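PDB 7BTU: putative tRNA (Adenine(37)-N6)-methyltransferase from Pseudomonas aeruginosa, which probably methylates the threonylcarbamoyl-modified adenosine at position 37 of tRNA, using S-adenosyl-L-methionine as the methyl donor. Local coordinates for residues Arg38-Leu43 against Ala117-Leu122; Leu65-Gln70 against Asn103-Ser108; Ile161-Ser166 against Ile228-Val233. All coordinates share one frame; numbering follows the deposited sequence.

Interaction 1: Arg38-Leu43 against Ala117-Leu122; sequences RGTLEL and AGRLWL
Leu41 and Leu120 pair across two antiparallel neighbours of the six-stranded barrel formed by the N-terminal part of TrmO; alternation along the strands puts the leucines on one face and a salt bridge, Thr40 and Trp121 on the other. The backbone ladder comes first: Gly39 exchanges two backbone hydrogen bonds with Leu122, Leu41 two with Leu120, and Leu43 N closes the end on Gly118 O at 2.9 Å.

Apolar contacts occupy the barrel interior. Leu41 and Leu120 lie side by side, CD2 of the former 3.9 Å from CD1 of the latter, while Leu122 CD1 approaches Leu41 CB; Ile17 of the neighbouring strand 15-19 and Ile136 of strand 132-138, which pairs with neither, touch the same cluster.

The other face is largely polar. With chi2 of -73° turning CD back, the Glu42 carboxylate meets the Arg119 guanidinium in a salt bridge, the two planes 51° apart. Arg119 NE gives the straighter bond, 3.1 Å to Glu42 OE2; NH2 makes a weak, bent one to OE1, and NH1 makes a salt bridge with Glu116. Glu42 OE2 is gripped twice, on its syn side by Arg119 NE and through its anti lone pair by Thr40 OG1 at 2.7 Å. Thr40 CG2 lies 3.6 Å from CD1 of Trp121, whose ring has Arg119 CD over one face, toward the rim. Farther along, one water bridges the strands, accepting from Arg38 NE and donating to Leu122 O at 2.9 Å.

Interaction 2: Leu65-Gln70 against Asn103-Ser108; sequences LFLFHQ and NGIGQS
Phe66 and Phe68 reach the same glycine, Gly106, from different first torsions: chi1 of 65° sets Phe66 CG between its backbone N and carbonyl carbon, whereas chi1 of -68° sets Phe68 CG anti to the carbonyl carbon. The Phe66 ring takes Gly106 over one face. Gly106 CA sits there in a CH-pi contact, 3.8 Å from the ring centroid and 21° off the normal, and displaced toward the rim; Phe66 CE1 comes within 3.3 Å of Gly106 C. Phe68 brings CE2 to 3.4 Å from the same Gly106 CA. A residue with no side chain thus offers its backbone to two aromatic rings, and Leu127 and Thr131 also touch Phe66.

The backbones beneath are antiparallel barrel strands. Phe66 and Gly106 form a hydrogen-bonded pair, with Phe66 N to Gly106 O at 3.0 Å and Gly106 N to Phe66 O at 2.8 Å. Past Leu67, Phe68 N donates to Gly104 O, at 2.9 Å, and a water donates both to that oxygen and to Phe68 O. Gly104 itself has positive phi, a conformation that favours glycine.

Aliphatic groups meet on the face opposite Phe66. Leu65 CD2 rests on Gln107 CB at 3.7 Å, and Leu67 CD2 meets Ile105 CG1 at 4.1 Å. This side adjoins the second subunit: Leu65 and Gln107 both pack on Gln107 of that subunit, and Ile105 O accepts a bond from Lys137 of the second subunit. The chemistry is therefore divided between aromatic rings set against the Gly106 backbone and a side that adjoins the second subunit through both packing and hydrogen bonds, with backbone hydrogen bonds satisfying the buried polar atoms of Phe66 and Gly106.

Interaction 3: Ile161-Ser166 against Ile228-Val233; sequences IAVEWS and IRVLDV
Arg229 and Glu164 are paired on one face of a mixed four-stranded sheet in the C-terminal part of TrmO, their side chains crossing where edge strand 162-165 runs parallel to strand 227-234. The Arg229 chain can be followed outward. Its CB lies 3.5 Å from Glu164 OE1 and also near Glu164 CG; CG and CD continue past the same oxygen, CD at 3.9 Å. CG is anti to the backbone N (chi1 162°), and chi2 and chi3, both near 180°, keep the chain extended to NE. At the tip NH1 makes a weak, long salt bridge of 3.5 Å to Glu164 OE1, which lies near the guanidinium plane, although the carboxylate plane is turned 74° from it. A water accepts from NH1 and donates to Trp165 O, and NH2 ends 3.4 Å from Ser166 CB, which lies over one face of the guanidinium.

The opposite face of the sheet is apolar. Val230 CG2 stands over the centre of the six-membered ring of Trp165, 3.8 Å from its centroid and only 6° off the normal, in a CH-pi contact, while Val163 CG1 touches that methyl. Leu192 and Ile188 of helix 184-193 pack on this side.

Ser166, just after the strand, is the N-cap of helix 167-180, its OG bonded to Ala169 N. Its own backbone N stays in the parallel ladder, donating to Val230 O at 3.0 Å.

How the interactions relate
Interactions 1 and 2 belong to one barrel: strands 105-116 and 119-123 are neighbours in it, so the two pairings share a sheet although their centres are 18 Å apart and their nearest atoms about 7 Å. Along the chain, 65-70 and 103-108 both fall between the two segments of interaction 1. Interaction 2 meets the second subunit, whereas interactions 1 and 3 touch no other chain of the assembly. Interaction 3 follows later in the chain, in a separate sheet, its centre about 30 Å from that of interaction 1 and 33 Å from that of interaction 2. Antiparallel barrel pairing and parallel edge pairing thus occur in one chain.

Interaction 1: Arg38-Leu43 against Ala117-Leu122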
loop_
_atom_site.group_PDB
_atom_site.type_symbol
_atom_site.label_atom_id
_atom_site.label_comp_id
_atom_site.label_asym_id
_atom_site.label_seq_id
_atom_site.Cartn_x
_atom_site.Cartn_y
_atom_site.Cartn_z
ATOM N N ARG B 38 -0.072 -12.176 16.274
ATOM C CA ARG B 38 -1.389 -12.460 15.716
ATOM C C ARG B 38 -2.423 -11.406 16.117
ATOM O O ARG B 38 -2.305 -10.697 17.128
ATOM C CB ARG B 38 -1.842 -13.847 16.149
ATOM C CG ARG B 38 -0.976 -14.969 15.437
ATOM C CD ARG B 38 -1.353 -16.355 15.906
ATOM N NE ARG B 38 -2.785 -16.524 15.723
ATOM C CZ ARG B 38 -3.499 -17.440 16.355
ATOM N NH1 ARG B 38 -2.884 -18.260 17.190
ATOM N NH2 ARG B 38 -4.813 -17.547 16.132
ATOM N N GLY B 39 -3.461 -11.316 15.310
ATOM C CA GLY B 39 -4.541 -10.415 15.683
ATOM C C GLY B 39 -5.751 -10.705 14.824
ATOM O O GLY B 39 -5.719 -11.557 13.924
ATOM N N THR B 40 -6.832 -9.988 15.113
ATOM C CA THR B 40 -8.010 -10.141 14.267
ATOM C C THR B 40 -8.482 -8.755 13.847
ATOM O O THR B 40 -8.163 -7.739 14.484
ATOM C CB THR B 40 -9.131 -10.892 14.982
ATOM O OG1 THR B 40 -9.433 -10.211 16.204
ATOM C CG2 THR B 40 -8.702 -12.326 15.327
ATOM N N LEU B 41 -9.212 -8.724 12.738
ATOM C CA LEU B 41 -9.887 -7.512 12.290
ATOM C C LEU B 41 -11.367 -7.795 12.521
ATOM O O LEU B 41 -11.938 -8.642 11.837
ATOM C CB LEU B 41 -9.581 -7.235 10.811
ATOM C CG LEU B 41 -10.402 -6.050 10.172
ATOM C CD1 LEU B 41 -10.432 -4.779 11.074
ATOM C CD2 LEU B 41 -9.852 -5.711 8.797
ATOM N N GLU B 42 -11.971 -7.129 13.503
ATOM C CA GLU B 42 -13.391 -7.309 13.791
ATOM C C GLU B 42 -14.191 -6.303 12.972
ATOM O O GLU B 42 -14.062 -5.092 13.180
ATOM C CB GLU B 42 -13.664 -7.109 15.269
ATOM C CG GLU B 42 -12.727 -7.930 16.150
ATOM C CD GLU B 42 -13.043 -9.428 16.127
ATOM O OE1 GLU B 42 -14.227 -9.790 16.007
ATOM O OE2 GLU B 42 -12.099 -10.240 16.258
ATOM N N LEU B 43 -15.022 -6.804 12.069
ATOM C CA LEU B 43 -15.705 -5.960 11.108
ATOM C C LEU B 43 -17.022 -5.462 11.676
ATOM O O LEU B 43 -17.727 -6.192 12.382
ATOM C CB LEU B 43 -15.947 -6.725 9.803
ATOM C CG LEU B 43 -14.609 -7.004 9.090
ATOM C CD1 LEU B 43 -14.815 -7.926 7.898
ATOM C CD2 LEU B 43 -13.890 -5.696 8.651
ATOM N N ALA B 117 -17.501 -14.713 8.498
ATOM C CA ALA B 117 -18.335 -13.508 8.532
ATOM C C ALA B 117 -17.916 -12.580 9.667
ATOM O O ALA B 117 -17.861 -12.991 10.826
ATOM C CB ALA B 117 -19.803 -13.904 8.701
ATOM N N GLY B 118 -17.568 -11.348 9.338
ATOM C CA GLY B 118 -17.286 -10.373 10.364
ATOM C C GLY B 118 -15.897 -10.439 10.981
ATOM O O GLY B 118 -15.602 -9.636 11.874
ATOM N N ARG B 119 -15.004 -11.285 10.481
ATOM C CA ARG B 119 -13.692 -11.366 11.138
ATOM C C ARG B 119 -12.619 -11.886 10.182
ATOM O O ARG B 119 -12.821 -12.927 9.525
ATOM C CB ARG B 119 -13.827 -12.285 12.360
ATOM C CG ARG B 119 -12.499 -12.707 12.998
ATOM C CD ARG B 119 -12.713 -13.533 14.287
ATOM N NE ARG B 119 -13.483 -12.822 15.298
ATOM C CZ ARG B 119 -14.779 -12.995 15.535
ATOM N NH1 ARG B 119 -15.487 -13.859 14.822
ATOM N NH2 ARG B 119 -15.368 -12.282 16.489
ATOM N N LEU B 120 -11.459 -11.210 10.156
ATOM C CA LEU B 120 -10.246 -11.723 9.529
ATOM C C LEU B 120 -9.282 -12.149 10.628
ATOM O O LEU B 120 -9.096 -11.407 11.609
ATOM C CB LEU B 120 -9.521 -10.655 8.699
ATOM C CG LEU B 120 -10.283 -9.895 7.594
ATOM C CD1 LEU B 120 -9.289 -9.031 6.791
ATOM C CD2 LEU B 120 -10.947 -10.849 6.733
ATOM N N TRP B 121 -8.639 -13.294 10.424
ATOM C CA TRP B 121 -7.523 -13.774 11.259
ATOM C C TRP B 121 -6.204 -13.404 10.594
ATOM O O TRP B 121 -5.969 -13.759 9.437
ATOM C CB TRP B 121 -7.582 -15.299 11.445
ATOM C CG TRP B 121 -8.431 -15.631 12.539
ATOM C CD1 TRP B 121 -8.109 -15.567 13.888
ATOM C CD2 TRP B 121 -9.792 -16.030 12.469
ATOM N NE1 TRP B 121 -9.182 -15.940 14.633
ATOM C CE2 TRP B 121 -10.235 -16.219 13.799
ATOM C CE3 TRP B 121 -10.671 -16.283 11.421
ATOM C CZ2 TRP B 121 -11.513 -16.616 14.099
ATOM C CZ3 TRP B 121 -11.947 -16.699 11.724
ATOM C CH2 TRP B 121 -12.362 -16.859 13.052
ATOM N N LEU B 122 -5.336 -12.707 11.334
ATOM C CA LEU B 122 -4.140 -12.109 10.783
ATOM C C LEU B 122 -2.905 -12.643 11.525
ATOM O O LEU B 122 -2.973 -12.992 12.707
ATOM C CB LEU B 122 -4.164 -10.555 10.913
ATOM C CG LEU B 122 -5.480 -9.963 10.398
ATOM C CD1 LEU B 122 -5.582 -8.436 10.722
ATOM C CD2 LEU B 122 -5.625 -10.298 8.891
HETATM O O HOH W 1 -4.784 -14.812 14.021
HETATM O O HOH W 2 -17.541 -8.603 13.654
#

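Interaction 2: Leu65-Gln70 against Asn103-Ser108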
loop_
_atom_site.group_PDB
_atom_site.type_symbol
_atom_site.label_atom_id
_atom_site.label_comp_id
_atom_site.label_asym_id
_atom_site.label_seq_id
_atom_site.Cartn_x
_atom_site.Cartn_y
_atom_site.Cartn_z
ATOM N N LEU B 65 -5.657 -0.387 5.104
ATOM C CA LEU B 65 -5.519 1.042 5.349
ATOM C C LEU B 65 -6.167 1.302 6.696
ATOM O O LEU B 65 -7.266 0.781 6.985
ATOM C CB LEU B 65 -6.242 1.913 4.283
ATOM C CG LEU B 65 -5.723 1.694 2.875
ATOM C CD1 LEU B 65 -6.502 2.490 1.826
ATOM C CD2 LEU B 65 -4.211 1.985 2.765
ATOM N N PHE B 66 -5.509 2.140 7.508
ATOM C CA PHE B 66 -5.938 2.315 8.879
ATOM C C PHE B 66 -5.629 3.731 9.326
ATOM O O PHE B 66 -4.937 4.501 8.648
ATOM C CB PHE B 66 -5.255 1.280 9.788
ATOM C CG PHE B 66 -3.752 1.469 9.860
ATOM C CD1 PHE B 66 -2.902 0.785 8.965
ATOM C CD2 PHE B 66 -3.212 2.303 10.822
ATOM C CE1 PHE B 66 -1.486 0.989 9.038
ATOM C CE2 PHE B 66 -1.804 2.534 10.941
ATOM C CZ PHE B 66 -0.946 1.858 10.038
ATOM N N LEU B 67 -6.174 4.079 10.478
ATOM C CA LEU B 67 -5.989 5.407 11.034
ATOM C C LEU B 67 -4.925 5.347 12.111
ATOM O O LEU B 67 -5.014 4.480 12.990
ATOM C CB LEU B 67 -7.288 5.911 11.642
ATOM C CG LEU B 67 -8.399 6.291 10.642
ATOM C CD1 LEU B 67 -9.625 6.738 11.365
ATOM C CD2 LEU B 67 -7.890 7.395 9.730
ATOM N N PHE B 68 -3.919 6.233 12.023
ATOM C CA PHE B 68 -3.001 6.449 13.142
ATOM C C PHE B 68 -3.718 7.213 14.248
ATOM O O PHE B 68 -4.547 8.087 13.984
ATOM C CB PHE B 68 -1.791 7.269 12.708
ATOM C CG PHE B 68 -0.875 6.566 11.760
ATOM C CD1 PHE B 68 -0.157 5.458 12.174
ATOM C CD2 PHE B 68 -0.684 7.058 10.477
ATOM C CE1 PHE B 68 0.741 4.819 11.292
ATOM C CE2 PHE B 68 0.195 6.412 9.589
ATOM C CZ PHE B 68 0.888 5.298 10.006
ATOM N N HIS B 69 -3.355 6.930 15.493
ATOM C CA HIS B 69 -3.900 7.667 16.647
ATOM C C HIS B 69 -3.168 8.996 16.824
ATOM O O HIS B 69 -2.450 9.213 17.807
ATOM C CB HIS B 69 -3.799 6.840 17.924
ATOM N N GLN B 70 -3.416 9.919 15.882
ATOM C CA GLN B 70 -2.666 11.189 15.787
ATOM C C GLN B 70 -3.146 12.292 16.757
ATOM O O GLN B 70 -4.251 12.827 16.643
ATOM C CB GLN B 70 -2.701 11.710 14.329
ATOM N N ASN B 103 -3.366 13.880 7.112
ATOM C CA ASN B 103 -4.517 12.972 6.985
ATOM C C ASN B 103 -4.504 11.707 7.828
ATOM O O ASN B 103 -5.550 11.076 7.942
ATOM C CB ASN B 103 -4.733 12.579 5.525
ATOM C CG ASN B 103 -5.229 13.746 4.737
ATOM O OD1 ASN B 103 -6.105 14.441 5.220
ATOM N ND2 ASN B 103 -4.587 14.063 3.602
ATOM N N GLY B 104 -3.381 11.340 8.452
ATOM C CA GLY B 104 -3.427 10.332 9.504
ATOM C C GLY B 104 -3.689 8.890 9.073
ATOM O O GLY B 104 -4.188 8.109 9.887
ATOM N N ILE B 105 -3.395 8.505 7.821
ATOM C CA ILE B 105 -3.712 7.168 7.313
ATOM C C ILE B 105 -2.431 6.370 7.117
ATOM O O ILE B 105 -1.469 6.885 6.554
ATOM C CB ILE B 105 -4.485 7.251 5.983
ATOM C CG1 ILE B 105 -5.802 7.970 6.195
ATOM C CG2 ILE B 105 -4.816 5.807 5.452
ATOM C CD1 ILE B 105 -6.379 8.381 4.929
ATOM N N GLY B 106 -2.416 5.115 7.578
ATOM C CA GLY B 106 -1.283 4.242 7.381
ATOM C C GLY B 106 -1.697 3.093 6.486
ATOM O O GLY B 106 -2.875 2.870 6.244
ATOM N N GLN B 107 -0.702 2.320 6.054
ATOM C CA GLN B 107 -0.997 1.160 5.236
ATOM C C GLN B 107 -0.158 0.029 5.791
ATOM O O GLN B 107 0.936 0.271 6.306
ATOM C CB GLN B 107 -0.660 1.378 3.788
ATOM C CG GLN B 107 0.839 1.667 3.634
ATOM C CD GLN B 107 1.234 1.946 2.219
ATOM O OE1 GLN B 107 0.531 2.661 1.477
ATOM N NE2 GLN B 107 2.342 1.342 1.808
ATOM N N SER B 108 -0.701 -1.184 5.768
ATOM C CA SER B 108 0.181 -2.275 6.125
ATOM C C SER B 108 -0.236 -3.544 5.379
ATOM O O SER B 108 -1.418 -3.739 5.053
ATOM C CB SER B 108 0.218 -2.457 7.636
ATOM O OG SER B 108 -0.797 -3.279 8.103
HETATM O O HOH W 3 -5.711 9.501 12.069
#

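Interaction 3: Ile161-Ser166 against Ile228-Val233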
loop_
_atom_site.group_PDB
_atom_site.type_symbol
_atom_site.label_atom_id
_atom_site.label_comp_id
_atom_site.label_asym_id
_atom_site.label_seq_id
_atom_site.Cartn_x
_atom_site.Cartn_y
_atom_site.Cartn_z
ATOM N N ILE B 161 18.667 -10.717 16.925
ATOM C CA ILE B 161 19.467 -11.013 18.117
ATOM C C ILE B 161 18.999 -12.353 18.648
ATOM O O ILE B 161 17.794 -12.637 18.632
ATOM C CB ILE B 161 19.281 -9.923 19.203
ATOM C CG1 ILE B 161 19.275 -8.525 18.601
ATOM C CG2 ILE B 161 20.321 -9.986 20.308
ATOM C CD1 ILE B 161 18.825 -7.427 19.579
ATOM N N ALA B 162 19.940 -13.143 19.164
ATOM C CA ALA B 162 19.592 -14.390 19.826
ATOM C C ALA B 162 18.822 -14.101 21.111
ATOM O O ALA B 162 19.086 -13.105 21.808
ATOM C CB ALA B 162 20.849 -15.188 20.168
ATOM N N VAL B 163 17.929 -15.019 21.452
ATOM C CA VAL B 163 17.083 -14.922 22.631
ATOM C C VAL B 163 17.210 -16.210 23.431
ATOM O O VAL B 163 16.887 -17.278 22.915
ATOM C CB VAL B 163 15.613 -14.693 22.247
ATOM C CG1 VAL B 163 14.736 -14.798 23.514
ATOM C CG2 VAL B 163 15.443 -13.317 21.550
ATOM N N GLU B 164 17.586 -16.112 24.705
ATOM C CA GLU B 164 17.523 -17.256 25.622
ATOM C C GLU B 164 16.486 -16.967 26.711
ATOM O O GLU B 164 16.010 -15.841 26.865
ATOM C CB GLU B 164 18.903 -17.570 26.241
ATOM C CG GLU B 164 19.400 -16.413 27.020
ATOM C CD GLU B 164 20.667 -16.703 27.826
ATOM O OE1 GLU B 164 20.813 -16.067 28.898
ATOM O OE2 GLU B 164 21.467 -17.566 27.396
ATOM N N TRP B 165 16.142 -18.000 27.473
ATOM C CA TRP B 165 15.026 -17.995 28.419
ATOM C C TRP B 165 15.484 -18.405 29.806
ATOM O O TRP B 165 16.189 -19.410 29.937
ATOM C CB TRP B 165 13.976 -19.023 27.973
ATOM C CG TRP B 165 13.218 -18.602 26.746
ATOM C CD1 TRP B 165 13.585 -18.754 25.433
ATOM C CD2 TRP B 165 11.930 -17.965 26.752
ATOM N NE1 TRP B 165 12.593 -18.182 24.609
ATOM C CE2 TRP B 165 11.569 -17.729 25.410
ATOM C CE3 TRP B 165 11.077 -17.531 27.780
ATOM C CZ2 TRP B 165 10.375 -17.129 25.066
ATOM C CZ3 TRP B 165 9.877 -16.907 27.439
ATOM C CH2 TRP B 165 9.553 -16.693 26.087
ATOM N N SER B 166 15.095 -17.663 30.840
ATOM C CA SER B 166 15.097 -18.245 32.183
ATOM C C SER B 166 14.072 -19.372 32.264
ATOM O O SER B 166 13.040 -19.338 31.592
ATOM C CB SER B 166 14.786 -17.217 33.244
ATOM O OG SER B 166 13.406 -16.857 33.161
ATOM N N ILE B 228 19.729 -11.550 24.207
ATOM C CA ILE B 228 18.641 -11.176 25.087
ATOM C C ILE B 228 18.248 -12.381 25.915
ATOM O O ILE B 228 18.181 -13.509 25.404
ATOM C CB ILE B 228 17.459 -10.650 24.257
ATOM C CG1 ILE B 228 17.806 -9.234 23.732
ATOM C CG2 ILE B 228 16.216 -10.671 25.102
ATOM C CD1 ILE B 228 16.707 -8.573 22.827
ATOM N N ARG B 229 17.948 -12.146 27.182
ATOM C CA ARG B 229 17.471 -13.194 28.070
ATOM C C ARG B 229 16.118 -12.798 28.622
ATOM O O ARG B 229 15.972 -11.700 29.156
ATOM C CB ARG B 229 18.506 -13.448 29.204
ATOM C CG ARG B 229 17.925 -14.206 30.413
ATOM C CD ARG B 229 18.914 -14.086 31.693
ATOM N NE ARG B 229 18.465 -14.867 32.857
ATOM C CZ ARG B 229 18.485 -16.188 32.834
ATOM N NH1 ARG B 229 18.928 -16.771 31.743
ATOM N NH2 ARG B 229 18.094 -16.936 33.873
ATOM N N VAL B 230 15.098 -13.663 28.436
ATOM C CA VAL B 230 13.775 -13.370 28.984
ATOM C C VAL B 230 13.800 -13.719 30.457
ATOM O O VAL B 230 14.136 -14.859 30.833
ATOM C CB VAL B 230 12.645 -14.183 28.266
ATOM C CG1 VAL B 230 11.263 -13.654 28.693
ATOM C CG2 VAL B 230 12.785 -14.126 26.738
ATOM N N LEU B 231 13.390 -12.771 31.301
ATOM C CA LEU B 231 13.473 -12.996 32.738
ATOM C C LEU B 231 12.155 -13.536 33.298
ATOM O O LEU B 231 12.153 -14.431 34.135
ATOM C CB LEU B 231 13.825 -11.675 33.432
ATOM C CG LEU B 231 15.193 -11.101 33.087
ATOM C CD1 LEU B 231 15.275 -9.614 33.496
ATOM C CD2 LEU B 231 16.229 -11.902 33.903
ATOM N N ASP B 232 11.028 -12.957 32.892
ATOM C CA ASP B 232 9.744 -13.353 33.483
ATOM C C ASP B 232 8.629 -12.883 32.558
ATOM O O ASP B 232 8.843 -12.026 31.695
ATOM C CB ASP B 232 9.541 -12.809 34.893
ATOM C CG ASP B 232 9.272 -11.311 34.902
ATOM O OD1 ASP B 232 8.286 -10.868 34.323
ATOM O OD2 ASP B 232 10.058 -10.565 35.482
ATOM N N VAL B 233 7.451 -13.473 32.738
ATOM C CA VAL B 233 6.244 -13.176 31.944
ATOM C C VAL B 233 5.135 -13.143 32.976
ATOM O O VAL B 233 4.905 -14.144 33.662
ATOM C CB VAL B 233 5.944 -14.238 30.884
ATOM C CG1 VAL B 233 4.667 -13.789 30.060
ATOM C CG2 VAL B 233 7.114 -14.360 29.926
HETATM O O HOH W 4 18.618 -19.527 30.947
#